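Local coordinates for dihydrodipicolinate synthase (Rhodopseudomonas palustris, PDB 3DZ1), which probably catalyses the pyruvate-dependent condensation that forms 4-hydroxy-tetrahydrodipicolinate in lysine biosynthesis, as a TIM-barrel member of the DapA family, at residues Val260-Lys271 against Ala285-Asp296. Residues are numbered along the deposited sequence; the frame is centred on the assembly and turned at random.
Sequences VGLSVRKYVLKK and ASLTDTAREEVD
Y267 and L287 bury more surface than any other residues where helix 260-271 meets the loop and first turns of helix 289-301. The chi1 of Y267 (170°) turns CG away from the backbone N and carries the ring across to the second helix. R292 CG lies over one face of the ring, 4.1 Å above its plane and offset toward the rim, and CD approaches Y267 CE1 to 3.7 Å. V295 CG1 sits at the ring edge, 3.9 Å from Y267 CE2. At the far end Y267 OH donates to D296 OD1 over 2.6 Å; the oxygen is met on its syn side, and ring and carboxylate planes differ by 33°. K271, its chain bent at the last two torsions, brings NZ to 3.7 Å from D296 OD1, a long salt bridge, and a water that accepts from K271 NZ and donates to D296 OD2 ties the pair together a second time.

L287, just ahead of the T288 N-cap, pushes both methyls against the first helix. CD2 rests 3.6 Å from V260 CG1 and also touches S263 CB and V264 CG2, whereas CD1 meets the base of Y267. V295 continues this apolar strip to V264 and V268, and Y254 of helix 238-255 covers V264 and V295 as well. Beside L287, S263 OG lies 2.5 Å from A285 O, so short that the bond is doubtful in detail, and its one proton may go to Q280 OE1 instead.

The axes of segments 260-271 and 289-296 approach to 11.2 Å and cross at -61°; the contact joins the chain's last two helices outside the eight-stranded barrel. E293 and E294 form salt bridges with R238 and R211 of a second subunit. An apolar strip thus runs between polar pairs, S263 with A285 at one end and Y267, K271 and D296 at the other, where hydrogen bonds from Y267 and water and the more distant K271 ammonium would probably stabilise the D296 carboxylate.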
loop_
_atom_site.group_PDB
_atom_site.type_symbol
_atom_site.label_atom_id
_atom_site.label_comp_id
_atom_site.label_asym_id
_atom_site.label_seq_id
_atom_site.Cartn_x
_atom_site.Cartn_y
_atom_site.Cartn_z
ATOM N N VAL A 260 -15.688 5.116 -12.334
ATOM C CA VAL A 260 -16.526 5.763 -13.337
ATOM C C VAL A 260 -16.542 4.954 -14.633
ATOM O O VAL A 260 -17.523 4.971 -15.376
ATOM C CB VAL A 260 -16.007 7.185 -13.653
ATOM C CG1 VAL A 260 -16.916 7.860 -14.668
ATOM C CG2 VAL A 260 -15.925 8.005 -12.379
ATOM N N GLY A 261 -15.447 4.242 -14.885
ATOM C CA GLY A 261 -15.314 3.440 -16.087
ATOM C C GLY A 261 -16.465 2.502 -16.392
ATOM O O GLY A 261 -16.950 2.460 -17.523
ATOM N N LEU A 262 -16.901 1.738 -15.395
ATOM C CA LEU A 262 -18.003 0.802 -15.588
ATOM C C LEU A 262 -19.288 1.555 -15.902
ATOM O O LEU A 262 -20.093 1.114 -16.722
ATOM C CB LEU A 262 -18.204 -0.050 -14.333
ATOM C CG LEU A 262 -19.311 -1.104 -14.417
ATOM C CD1 LEU A 262 -19.019 -2.078 -15.554
ATOM C CD2 LEU A 262 -19.399 -1.844 -13.094
ATOM N N SER A 263 -19.477 2.693 -15.240
ATOM C CA SER A 263 -20.663 3.509 -15.460
ATOM C C SER A 263 -20.678 4.032 -16.885
ATOM O O SER A 263 -21.736 4.122 -17.510
ATOM C CB SER A 263 -20.696 4.687 -14.485
ATOM O OG SER A 263 -20.827 4.219 -13.155
ATOM N N VAL A 264 -19.503 4.384 -17.400
ATOM C CA VAL A 264 -19.411 4.893 -18.762
ATOM C C VAL A 264 -19.729 3.780 -19.754
ATOM O O VAL A 264 -20.512 3.975 -20.684
ATOM C CB VAL A 264 -18.006 5.465 -19.062
ATOM C CG1 VAL A 264 -17.899 5.851 -20.537
ATOM C CG2 VAL A 264 -17.747 6.686 -18.187
ATOM N N ARG A 265 -19.121 2.614 -19.543
ATOM C CA ARG A 265 -19.335 1.452 -20.410
ATOM C C ARG A 265 -20.800 1.061 -20.501
ATOM O O ARG A 265 -21.354 0.930 -21.589
ATOM C CB ARG A 265 -18.584 0.226 -19.887
ATOM C CG ARG A 265 -17.079 0.278 -19.984
ATOM C CD ARG A 265 -16.484 -0.984 -19.370
ATOM N NE ARG A 265 -15.027 -0.981 -19.391
ATOM C CZ ARG A 265 -14.267 -0.098 -18.751
ATOM N NH1 ARG A 265 -14.822 0.863 -18.034
ATOM N NH2 ARG A 265 -12.946 -0.179 -18.828
ATOM N N LYS A 266 -21.416 0.836 -19.346
ATOM C CA LYS A 266 -22.811 0.428 -19.316
ATOM C C LYS A 266 -23.757 1.482 -19.874
ATOM O O LYS A 266 -24.760 1.147 -20.506
ATOM C CB LYS A 266 -23.206 0.027 -17.893
ATOM C CG LYS A 266 -22.645 -1.344 -17.499
ATOM C CD LYS A 266 -23.286 -1.880 -16.228
ATOM C CE LYS A 266 -23.042 -3.373 -16.087
ATOM N NZ LYS A 266 -23.773 -3.947 -14.925
ATOM N N TYR A 267 -23.436 2.751 -19.651
ATOM C CA TYR A 267 -24.257 3.838 -20.170
ATOM C C TYR A 267 -24.253 3.787 -21.701
ATOM O O TYR A 267 -25.300 3.859 -22.340
ATOM C CB TYR A 267 -23.704 5.186 -19.696
ATOM C CG TYR A 267 -24.333 6.385 -20.375
ATOM C CD1 TYR A 267 -25.665 6.726 -20.145
ATOM C CD2 TYR A 267 -23.599 7.168 -21.267
ATOM C CE1 TYR A 267 -26.253 7.819 -20.788
ATOM C CE2 TYR A 267 -24.175 8.261 -21.916
ATOM C CZ TYR A 267 -25.502 8.579 -21.672
ATOM O OH TYR A 267 -26.076 9.648 -22.316
ATOM N N VAL A 268 -23.070 3.654 -22.290
ATOM C CA VAL A 268 -22.952 3.609 -23.745
ATOM C C VAL A 268 -23.533 2.331 -24.357
ATOM O O VAL A 268 -24.226 2.383 -25.374
ATOM C CB VAL A 268 -21.478 3.755 -24.189
ATOM C CG1 VAL A 268 -21.375 3.635 -25.702
ATOM C CG2 VAL A 268 -20.930 5.107 -23.736
ATOM N N LEU A 269 -23.258 1.188 -23.740
ATOM C CA LEU A 269 -23.769 -0.077 -24.259
ATOM C C LEU A 269 -25.297 -0.082 -24.259
ATOM O O LEU A 269 -25.923 -0.737 -25.091
ATOM C CB LEU A 269 -23.234 -1.251 -23.433
ATOM C CG LEU A 269 -21.730 -1.506 -23.581
ATOM C CD1 LEU A 269 -21.277 -2.558 -22.578
ATOM C CD2 LEU A 269 -21.432 -1.957 -25.005
ATOM N N LYS A 270 -25.893 0.651 -23.323
ATOM C CA LYS A 270 -27.349 0.736 -23.251
ATOM C C LYS A 270 -27.813 1.635 -24.394
ATOM O O LYS A 270 -28.769 1.326 -25.102
ATOM C CB LYS A 270 -27.785 1.340 -21.911
ATOM C CG LYS A 270 -29.293 1.523 -21.775
ATOM C CD LYS A 270 -29.640 2.280 -20.502
ATOM C CE LYS A 270 -31.119 2.633 -20.452
ATOM N NZ LYS A 270 -31.413 3.586 -19.338
ATOM N N LYS A 271 -27.115 2.753 -24.564
ATOM C CA LYS A 271 -27.426 3.709 -25.616
ATOM C C LYS A 271 -27.281 3.044 -26.986
ATOM O O LYS A 271 -27.959 3.423 -27.946
ATOM C CB LYS A 271 -26.488 4.914 -25.500
ATOM C CG LYS A 271 -26.711 5.997 -26.532
ATOM C CD LYS A 271 -25.751 7.169 -26.317
ATOM C CE LYS A 271 -26.080 7.948 -25.051
ATOM N NZ LYS A 271 -27.410 8.612 -25.156
ATOM N N ALA A 285 -21.860 3.565 -8.473
ATOM C CA ALA A 285 -22.658 4.756 -8.738
ATOM C C ALA A 285 -22.740 5.060 -10.224
ATOM O O ALA A 285 -21.769 4.878 -10.955
ATOM C CB ALA A 285 -22.074 5.954 -7.990
ATOM N N SER A 286 -23.907 5.527 -10.660
ATOM C CA SER A 286 -24.131 5.868 -12.060
ATOM C C SER A 286 -23.556 7.246 -12.391
ATOM O O SER A 286 -23.157 7.998 -11.502
ATOM C CB SER A 286 -25.628 5.844 -12.370
ATOM O OG SER A 286 -25.865 6.154 -13.731
ATOM N N LEU A 287 -23.513 7.572 -13.678
ATOM C CA LEU A 287 -22.985 8.858 -14.115
ATOM C C LEU A 287 -23.912 10.010 -13.749
ATOM O O LEU A 287 -25.136 9.872 -13.795
ATOM C CB LEU A 287 -22.781 8.863 -15.632
ATOM C CG LEU A 287 -21.789 7.876 -16.246
ATOM C CD1 LEU A 287 -21.870 7.968 -17.762
ATOM C CD2 LEU A 287 -20.380 8.180 -15.758
ATOM N N THR A 288 -23.322 11.146 -13.387
ATOM C CA THR A 288 -24.095 12.336 -13.063
ATOM C C THR A 288 -24.641 12.846 -14.393
ATOM O O THR A 288 -24.187 12.417 -15.458
ATOM C CB THR A 288 -23.213 13.445 -12.465
ATOM O OG1 THR A 288 -22.171 13.772 -13.395
ATOM C CG2 THR A 288 -22.590 12.998 -11.154
ATOM N N ASP A 289 -25.609 13.754 -14.338
ATOM C CA ASP A 289 -26.184 14.324 -15.556
ATOM C C ASP A 289 -25.081 14.956 -16.409
ATOM O O ASP A 289 -25.058 14.809 -17.630
ATOM C CB ASP A 289 -27.224 15.394 -15.196
ATOM C CG ASP A 289 -28.004 15.884 -16.405
ATOM O OD1 ASP A 289 -28.946 15.185 -16.830
ATOM O OD2 ASP A 289 -27.671 16.967 -16.935
ATOM N N THR A 290 -24.160 15.656 -15.755
ATOM C CA THR A 290 -23.062 16.312 -16.460
ATOM C C THR A 290 -22.112 15.316 -17.121
ATOM O O THR A 290 -21.730 15.497 -18.273
ATOM C CB THR A 290 -22.278 17.223 -15.503
ATOM O OG1 THR A 290 -23.141 18.277 -15.058
ATOM C CG2 THR A 290 -21.075 17.832 -16.196
ATOM N N ALA A 291 -21.729 14.272 -16.394
ATOM C CA ALA A 291 -20.836 13.261 -16.948
ATOM C C ALA A 291 -21.489 12.621 -18.175
ATOM O O ALA A 291 -20.822 12.354 -19.175
ATOM C CB ALA A 291 -20.521 12.199 -15.896
ATOM N N ARG A 292 -22.798 12.387 -18.101
ATOM C CA ARG A 292 -23.517 11.798 -19.225
ATOM C C ARG A 292 -23.426 12.718 -20.436
ATOM O O ARG A 292 -23.216 12.255 -21.554
ATOM C CB ARG A 292 -24.992 11.550 -18.875
ATOM C CG ARG A 292 -25.217 10.499 -17.794
ATOM C CD ARG A 292 -26.650 9.977 -17.814
ATOM N NE ARG A 292 -27.646 11.019 -17.558
ATOM C CZ ARG A 292 -27.995 11.441 -16.346
ATOM N NH1 ARG A 292 -27.430 10.913 -15.270
ATOM N NH2 ARG A 292 -28.921 12.383 -16.208
ATOM N N GLU A 293 -23.580 14.020 -20.213
ATOM C CA GLU A 293 -23.501 14.995 -21.300
ATOM C C GLU A 293 -22.100 14.975 -21.911
ATOM O O GLU A 293 -21.943 15.014 -23.132
ATOM C CB GLU A 293 -23.812 16.405 -20.779
ATOM C CG GLU A 293 -23.963 17.480 -21.860
ATOM C CD GLU A 293 -22.662 17.814 -22.572
ATOM O OE1 GLU A 293 -21.614 17.848 -21.902
ATOM O OE2 GLU A 293 -22.687 18.063 -23.798
ATOM N N GLU A 294 -21.085 14.921 -21.055
ATOM C CA GLU A 294 -19.703 14.900 -21.527
ATOM C C GLU A 294 -19.455 13.662 -22.382
ATOM O O GLU A 294 -18.803 13.744 -23.421
ATOM C CB GLU A 294 -18.735 14.941 -20.339
ATOM C CG GLU A 294 -18.936 16.170 -19.449
ATOM C CD GLU A 294 -18.045 16.177 -18.227
ATOM O OE1 GLU A 294 -17.863 15.104 -17.618
ATOM O OE2 GLU A 294 -17.538 17.260 -17.863
ATOM N N VAL A 295 -19.972 12.517 -21.944
ATOM C CA VAL A 295 -19.817 11.283 -22.707
ATOM C C VAL A 295 -20.554 11.453 -24.037
ATOM O O VAL A 295 -20.046 11.069 -25.089
ATOM C CB VAL A 295 -20.407 10.065 -21.957
ATOM C CG1 VAL A 295 -20.408 8.832 -22.871
ATOM C CG2 VAL A 295 -19.587 9.790 -20.698
ATOM N N ASP A 296 -21.753 12.027 -23.982
ATOM C CA ASP A 296 -22.537 12.257 -25.193
ATOM C C ASP A 296 -21.762 13.141 -26.162
ATOM O O ASP A 296 -21.798 12.930 -27.375
ATOM C CB ASP A 296 -23.873 12.938 -24.869
ATOM C CG ASP A 296 -24.848 12.019 -24.158
ATOM O OD1 ASP A 296 -24.625 10.791 -24.167
ATOM O OD2 ASP A 296 -25.848 12.526 -23.599
HETATM O O HOH W 1 -28.207 11.244 -24.293
#